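Local coordinates for capsular polysaccharide export system protein KpsC (Thermosulfurimonas dismutans, PDB 6MGD) that transfers Kdo in beta(2,7) linkage and probably takes part in building the glycolipid anchor of bacterial capsular polysaccharide, at residues 104-109 with 295-300; 68-73 with 95-100. One frame throughout, in Å; residues are numbered along the deposited sequence.

Contact 1: 104-109 with 295-300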
loop_
_atom_site.group_PDB
_atom_site.type_symbol
_atom_site.label_atom_id
_atom_site.label_comp_id
_atom_site.label_asym_id
_atom_site.label_seq_id
_atom_site.Cartn_x
_atom_site.Cartn_y
_atom_site.Cartn_z
ATOM N N SER A 104 7.473 -4.033 -10.198
ATOM C CA SER A 104 6.360 -4.713 -9.554
ATOM C C SER A 104 5.288 -5.009 -10.593
ATOM O O SER A 104 5.222 -4.368 -11.644
ATOM C CB SER A 104 5.762 -3.877 -8.413
ATOM O OG SER A 104 5.054 -2.755 -8.918
ATOM N N TYR A 105 4.437 -5.992 -10.284
ATOM C CA TYR A 105 3.352 -6.330 -11.200
ATOM C C TYR A 105 2.304 -5.226 -11.264
ATOM O O TYR A 105 1.669 -5.038 -12.307
ATOM C CB TYR A 105 2.704 -7.654 -10.796
ATOM C CG TYR A 105 1.656 -8.135 -11.776
ATOM C CD1 TYR A 105 2.001 -8.470 -13.079
ATOM C CD2 TYR A 105 0.326 -8.257 -11.396
ATOM C CE1 TYR A 105 1.049 -8.909 -13.980
ATOM C CE2 TYR A 105 -0.635 -8.698 -12.291
ATOM C CZ TYR A 105 -0.267 -9.021 -13.581
ATOM O OH TYR A 105 -1.219 -9.460 -14.474
ATOM N N LEU A 106 2.103 -4.495 -10.163
ATOM C CA LEU A 106 1.224 -3.331 -10.203
ATOM C C LEU A 106 1.762 -2.282 -11.168
ATOM O O LEU A 106 1.001 -1.673 -11.929
ATOM C CB LEU A 106 1.073 -2.738 -8.800
ATOM C CG LEU A 106 -0.242 -2.072 -8.372
ATOM C CD1 LEU A 106 0.034 -0.905 -7.428
ATOM C CD2 LEU A 106 -1.110 -1.630 -9.550
ATOM N N GLU A 107 3.078 -2.069 -11.157
ATOM C CA GLU A 107 3.682 -1.089 -12.052
ATOM C C GLU A 107 3.565 -1.522 -13.508
ATOM O O GLU A 107 3.380 -0.677 -14.392
ATOM C CB GLU A 107 5.144 -0.872 -11.661
ATOM C CG GLU A 107 5.795 0.360 -12.263
ATOM C CD GLU A 107 7.214 0.567 -11.760
ATOM O OE1 GLU A 107 7.706 -0.292 -10.996
ATOM O OE2 GLU A 107 7.836 1.587 -12.125
ATOM N N GLU A 108 3.657 -2.828 -13.776
ATOM C CA GLU A 108 3.490 -3.313 -15.142
ATOM C C GLU A 108 2.045 -3.185 -15.604
ATOM O O GLU A 108 1.794 -2.917 -16.785
ATOM C CB GLU A 108 3.956 -4.766 -15.254
ATOM C CG GLU A 108 5.400 -5.019 -14.823
ATOM C CD GLU A 108 6.403 -4.137 -15.544
ATOM O OE1 GLU A 108 7.015 -3.270 -14.885
ATOM O OE2 GLU A 108 6.577 -4.307 -16.770
ATOM N N ILE A 109 1.085 -3.378 -14.697
ATOM C CA ILE A 109 -0.322 -3.186 -15.045
ATOM C C ILE A 109 -0.570 -1.741 -15.455
ATOM O O ILE A 109 -1.183 -1.463 -16.493
ATOM C CB ILE A 109 -1.229 -3.601 -13.873
ATOM C CG1 ILE A 109 -1.264 -5.123 -13.727
ATOM C CG2 ILE A 109 -2.635 -3.049 -14.059
ATOM C CD1 ILE A 109 -2.165 -5.599 -12.609
ATOM N N LEU A 295 -8.698 -2.739 -8.451
ATOM C CA LEU A 295 -9.566 -3.670 -9.166
ATOM C C LEU A 295 -8.828 -4.879 -9.735
ATOM O O LEU A 295 -9.323 -6.004 -9.619
ATOM C CB LEU A 295 -10.304 -2.939 -10.295
ATOM C CG LEU A 295 -11.650 -2.286 -9.951
ATOM C CD1 LEU A 295 -11.557 -1.374 -8.733
ATOM C CD2 LEU A 295 -12.193 -1.519 -11.148
ATOM N N LEU A 296 -7.659 -4.682 -10.344
ATOM C CA LEU A 296 -6.927 -5.767 -10.991
ATOM C C LEU A 296 -5.821 -6.354 -10.124
ATOM O O LEU A 296 -5.632 -7.574 -10.115
ATOM C CB LEU A 296 -6.322 -5.279 -12.312
ATOM C CG LEU A 296 -7.292 -4.931 -13.440
ATOM C CD1 LEU A 296 -6.559 -4.225 -14.569
ATOM C CD2 LEU A 296 -7.977 -6.184 -13.952
ATOM N N TYR A 297 -5.087 -5.510 -9.392
ATOM C CA TYR A 297 -3.899 -5.986 -8.684
ATOM C C TYR A 297 -4.229 -6.930 -7.533
ATOM O O TYR A 297 -3.655 -8.031 -7.484
ATOM C CB TYR A 297 -3.067 -4.785 -8.221
ATOM C CG TYR A 297 -1.753 -5.122 -7.558
ATOM C CD1 TYR A 297 -0.793 -5.885 -8.216
ATOM C CD2 TYR A 297 -1.454 -4.642 -6.289
ATOM C CE1 TYR A 297 0.421 -6.180 -7.615
ATOM C CE2 TYR A 297 -0.244 -4.927 -5.683
ATOM C CZ TYR A 297 0.689 -5.698 -6.349
ATOM O OH TYR A 297 1.892 -5.986 -5.746
ATOM N N PRO A 298 -5.108 -6.591 -6.587
ATOM C CA PRO A 298 -5.323 -7.475 -5.441
ATOM C C PRO A 298 -6.448 -8.472 -5.675
ATOM O O PRO A 298 -7.357 -8.261 -6.481
ATOM C CB PRO A 298 -5.693 -6.497 -4.312
ATOM C CG PRO A 298 -5.973 -5.158 -4.992
ATOM C CD PRO A 298 -5.951 -5.391 -6.471
ATOM N N MET A 299 -6.362 -9.582 -4.949
ATOM C CA MET A 299 -7.432 -10.564 -4.915
ATOM C C MET A 299 -8.466 -10.175 -3.862
ATOM O O MET A 299 -8.186 -9.414 -2.933
ATOM C CB MET A 299 -6.880 -11.961 -4.619
ATOM C CG MET A 299 -5.953 -12.506 -5.691
ATOM S SD MET A 299 -5.216 -14.097 -5.257
ATOM C CE MET A 299 -4.252 -13.641 -3.819
ATOM N N TYR A 300 -9.677 -10.702 -4.025
ATOM C CA TYR A 300 -10.755 -10.475 -3.069
ATOM C C TYR A 300 -11.520 -11.774 -2.874
ATOM O O TYR A 300 -11.979 -12.377 -3.848
ATOM C CB TYR A 300 -11.707 -9.368 -3.539
ATOM C CG TYR A 300 -11.064 -8.007 -3.712
ATOM C CD1 TYR A 300 -10.596 -7.591 -4.953
ATOM C CD2 TYR A 300 -10.936 -7.135 -2.638
ATOM C CE1 TYR A 300 -10.012 -6.346 -5.118
ATOM C CE2 TYR A 300 -10.354 -5.887 -2.792
ATOM C CZ TYR A 300 -9.893 -5.499 -4.036
ATOM O OH TYR A 300 -9.311 -4.259 -4.196
#
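Leu106 lies over one face of the Tyr297 ring, and this overlap dominates the meeting of the first turn of helix 105-112 with the link between helix 286-296 and strand 298-300. Leu106 CB sits almost exactly above the middle of the ring, 3.6 Å from the centroid and 9° off the ring normal, a CH-pi contact. Leu106 CG comes down nearer the root of the ring, 3.5 Å from Tyr297 CG, and the Leu106 CD2 methyl continues onto Tyr297 CB. The two side chains cross at about a right angle. The backbone joins in, with Leu106 N 3.5 Å from Tyr297 CE1. The tyrosine swings out to the helix because its CG is anti to the backbone N (chi1 -176°). In the GT-B architecture to which this family belongs, a helix that follows strand 88-92 here meets the end of helix 286-296 and Tyr297, just ahead of 298-300, the edge strand of the same mixed sheet. From strand 88-92, Asp92 OD2 accepts from Tyr105 N and is hydrogen-bonded to Tyr297 OH. Ser104, the N-cap, accepts from Glu107 N through OG at 3.1 Å and fixes the start of the helix beside the ring. Tyr105 meets the edge of the Tyr297 ring, its CD2 4.1 Å from Tyr297 CD1, the two side chains running past each other in opposite directions. One turn further along, Ile109 reaches the end of the other helix, where its CG2 touches Leu296 CD1 at 4.1 Å and its CD1 lies near Leu296 CB.

Contact 2: 68-73 with 95-100; sequences RLEDGF and GIYYDA
Tyr97 receives the edge of Phe73 on one face of its ring, a T-shaped pair that fastens the type I beta turn Ile96-Asp99 to the chain just past the end of strand 64-71. The turn belongs to the loop between strand 88-92 and helix 105-112, and strand 64-71 is an inner strand of the mixed sheet in this GT-B-clan protein. The ring centroids are 4.8 Å apart with planes at 77°, and Phe73 CE1 comes within 3.6 Å of Tyr97 CE2. The opposite face of Tyr97 is covered near its rim by CD2 of Tyr98, its neighbour in the turn. Phe73 in turn stacks with Phe264, so the pair belongs to a larger aromatic cluster. An alanine in place of Tyr97 would probably open a gap between Phe73 and Tyr98 and leave the Phe73 edge without its aromatic face.

Van der Waals contacts continue along the strand. With its CG anti to the backbone N (chi1 -168°), Glu70 brings that atom to 3.3 Å from Tyr97 OH and lays CB against Tyr97 CE1. Ile96 rests CD1 against both Leu69 O and Glu70 CB. Arg68 lays its extended chain beside Gly95, whose O is 3.2 Å from Arg68 CB and also near CD.

The polar ends of Arg68 and Tyr98 find their partners outside the two segments. Arg68 NH1 forms a salt bridge with Glu54, while Tyr98 OH is hydrogen-bonded to Ser51. Within 68-73, a bend at chi2 (47°) turns the carboxylate of Glu70 back on the backbone: Asp71 N donates to Glu70 OE1 at 2.9 Å, meeting it on the anti side and 28° out of the carboxylate plane.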
loop_
_atom_site.group_PDB
_atom_site.type_symbol
_atom_site.label_atom_id
_atom_site.label_comp_id
_atom_site.label_asym_id
_atom_site.label_seq_id
_atom_site.Cartn_x
_atom_site.Cartn_y
_atom_site.Cartn_z
ATOM N N ARG A 68 5.266 -12.633 -3.981
ATOM C CA ARG A 68 5.416 -11.799 -2.797
ATOM C C ARG A 68 4.038 -11.319 -2.355
ATOM O O ARG A 68 3.363 -10.590 -3.089
ATOM C CB ARG A 68 6.361 -10.629 -3.076
ATOM C CG ARG A 68 7.801 -11.083 -3.287
ATOM C CD ARG A 68 8.726 -9.956 -3.710
ATOM N NE ARG A 68 10.126 -10.374 -3.661
ATOM C CZ ARG A 68 10.751 -11.033 -4.634
ATOM N NH1 ARG A 68 12.024 -11.371 -4.491
ATOM N NH2 ARG A 68 10.107 -11.356 -5.747
ATOM N N LEU A 69 3.622 -11.741 -1.166
ATOM C CA LEU A 69 2.290 -11.468 -0.649
ATOM C C LEU A 69 2.299 -10.259 0.279
ATOM O O LEU A 69 3.323 -9.890 0.857
ATOM C CB LEU A 69 1.735 -12.689 0.092
ATOM C CG LEU A 69 1.662 -13.998 -0.697
ATOM C CD1 LEU A 69 1.035 -15.099 0.140
ATOM C CD2 LEU A 69 0.888 -13.806 -1.989
ATOM N N GLU A 70 1.124 -9.653 0.421
ATOM C CA GLU A 70 0.918 -8.505 1.294
ATOM C C GLU A 70 -0.582 -8.280 1.420
ATOM O O GLU A 70 -1.363 -8.722 0.571
ATOM C CB GLU A 70 1.623 -7.253 0.753
ATOM C CG GLU A 70 1.704 -6.083 1.725
ATOM C CD GLU A 70 2.173 -6.497 3.107
ATOM O OE1 GLU A 70 1.311 -6.723 3.985
ATOM O OE2 GLU A 70 3.399 -6.601 3.314
ATOM N N ASP A 71 -0.975 -7.603 2.496
ATOM C CA ASP A 71 -2.382 -7.290 2.703
ATOM C C ASP A 71 -2.903 -6.401 1.580
ATOM O O ASP A 71 -2.151 -5.656 0.944
ATOM C CB ASP A 71 -2.585 -6.604 4.055
ATOM C CG ASP A 71 -2.310 -7.530 5.224
ATOM O OD1 ASP A 71 -2.607 -8.738 5.111
ATOM O OD2 ASP A 71 -1.796 -7.050 6.257
ATOM N N GLY A 72 -4.205 -6.488 1.336
ATOM C CA GLY A 72 -4.831 -5.705 0.295
ATOM C C GLY A 72 -4.883 -4.229 0.644
ATOM O O GLY A 72 -4.431 -3.776 1.696
ATOM N N PHE A 73 -5.457 -3.460 -0.279
ATOM C CA PHE A 73 -5.621 -2.029 -0.067
ATOM C C PHE A 73 -6.976 -1.669 0.529
ATOM O O PHE A 73 -7.054 -0.748 1.349
ATOM C CB PHE A 73 -5.430 -1.275 -1.386
ATOM C CG PHE A 73 -4.041 -1.368 -1.945
ATOM C CD1 PHE A 73 -2.938 -1.364 -1.106
ATOM C CD2 PHE A 73 -3.836 -1.460 -3.312
ATOM C CE1 PHE A 73 -1.654 -1.448 -1.621
ATOM C CE2 PHE A 73 -2.558 -1.544 -3.833
ATOM C CZ PHE A 73 -1.466 -1.537 -2.987
ATOM N N GLY A 95 7.428 -8.529 -8.191
ATOM C CA GLY A 95 8.019 -7.841 -7.060
ATOM C C GLY A 95 7.006 -7.592 -5.963
ATOM O O GLY A 95 6.356 -8.529 -5.489
ATOM N N ILE A 96 6.865 -6.335 -5.542
ATOM C CA ILE A 96 5.825 -5.951 -4.597
ATOM C C ILE A 96 5.624 -4.448 -4.724
ATOM O O ILE A 96 6.532 -3.719 -5.134
ATOM C CB ILE A 96 6.182 -6.383 -3.152
ATOM C CG1 ILE A 96 4.932 -6.381 -2.269
ATOM C CG2 ILE A 96 7.261 -5.495 -2.566
ATOM C CD1 ILE A 96 5.074 -7.213 -1.020
ATOM N N TYR A 97 4.421 -3.984 -4.376
ATOM C CA TYR A 97 4.012 -2.633 -4.752
ATOM C C TYR A 97 4.868 -1.566 -4.078
ATOM O O TYR A 97 5.164 -0.532 -4.688
ATOM C CB TYR A 97 2.528 -2.422 -4.434
ATOM C CG TYR A 97 2.151 -2.566 -2.974
ATOM C CD1 TYR A 97 1.701 -3.779 -2.466
ATOM C CD2 TYR A 97 2.227 -1.482 -2.107
ATOM C CE1 TYR A 97 1.353 -3.912 -1.133
ATOM C CE2 TYR A 97 1.882 -1.604 -0.775
ATOM C CZ TYR A 97 1.445 -2.819 -0.293
ATOM O OH TYR A 97 1.099 -2.938 1.036
ATOM N N TYR A 98 5.278 -1.786 -2.831
ATOM C CA TYR A 98 6.017 -0.760 -2.106
ATOM C C TYR A 98 7.512 -0.785 -2.397
ATOM O O TYR A 98 8.238 0.078 -1.893
ATOM C CB TYR A 98 5.779 -0.883 -0.595
ATOM C CG TYR A 98 6.171 -2.213 0.011
ATOM C CD1 TYR A 98 7.506 -2.524 0.257
ATOM C CD2 TYR A 98 5.204 -3.146 0.363
ATOM C CE1 TYR A 98 7.866 -3.732 0.813
ATOM C CE2 TYR A 98 5.555 -4.358 0.924
ATOM C CZ TYR A 98 6.889 -4.644 1.145
ATOM O OH TYR A 98 7.245 -5.846 1.704
ATOM N N ASP A 99 7.987 -1.743 -3.187
ATOM C CA ASP A 99 9.402 -1.833 -3.540
ATOM C C ASP A 99 9.609 -1.053 -4.832
ATOM O O ASP A 99 9.327 -1.552 -5.924
ATOM C CB ASP A 99 9.833 -3.289 -3.682
ATOM C CG ASP A 99 11.335 -3.468 -3.585
ATOM O OD1 ASP A 99 12.079 -2.577 -4.047
ATOM O OD2 ASP A 99 11.771 -4.503 -3.040
ATOM N N ALA A 100 10.094 0.179 -4.705
ATOM C CA ALA A 100 10.357 1.035 -5.853
ATOM C C ALA A 100 11.750 0.833 -6.433
ATOM O O ALA A 100 12.103 1.508 -7.406
ATOM C CB ALA A 100 10.168 2.507 -5.470
#

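In the fold
Contact 2 closes before contact 1 opens along the chain, and their centres lie 9 Å apart. Both reach the mixed six-stranded sheet: contact 2 through strand 64-71, contact 1 through the edge strand 298-300, with strand 88-92 running between them. The segments 95-100 and 104-109 are nearly consecutive, so one passage of chain leaving strand 88-92 supplies a side of each contact. They also touch directly, Tyr297 CD2 lying 4.1 Å from Phe73 CE2 and Ser104 CB 3.4 Å from Ile96 O. Contact 2 joins the loop after strand 88-92 to strand 64-71; contact 1 brings in the C-terminal 295-300 region, consistent with the chain returning to its first domain in a GT-B fold.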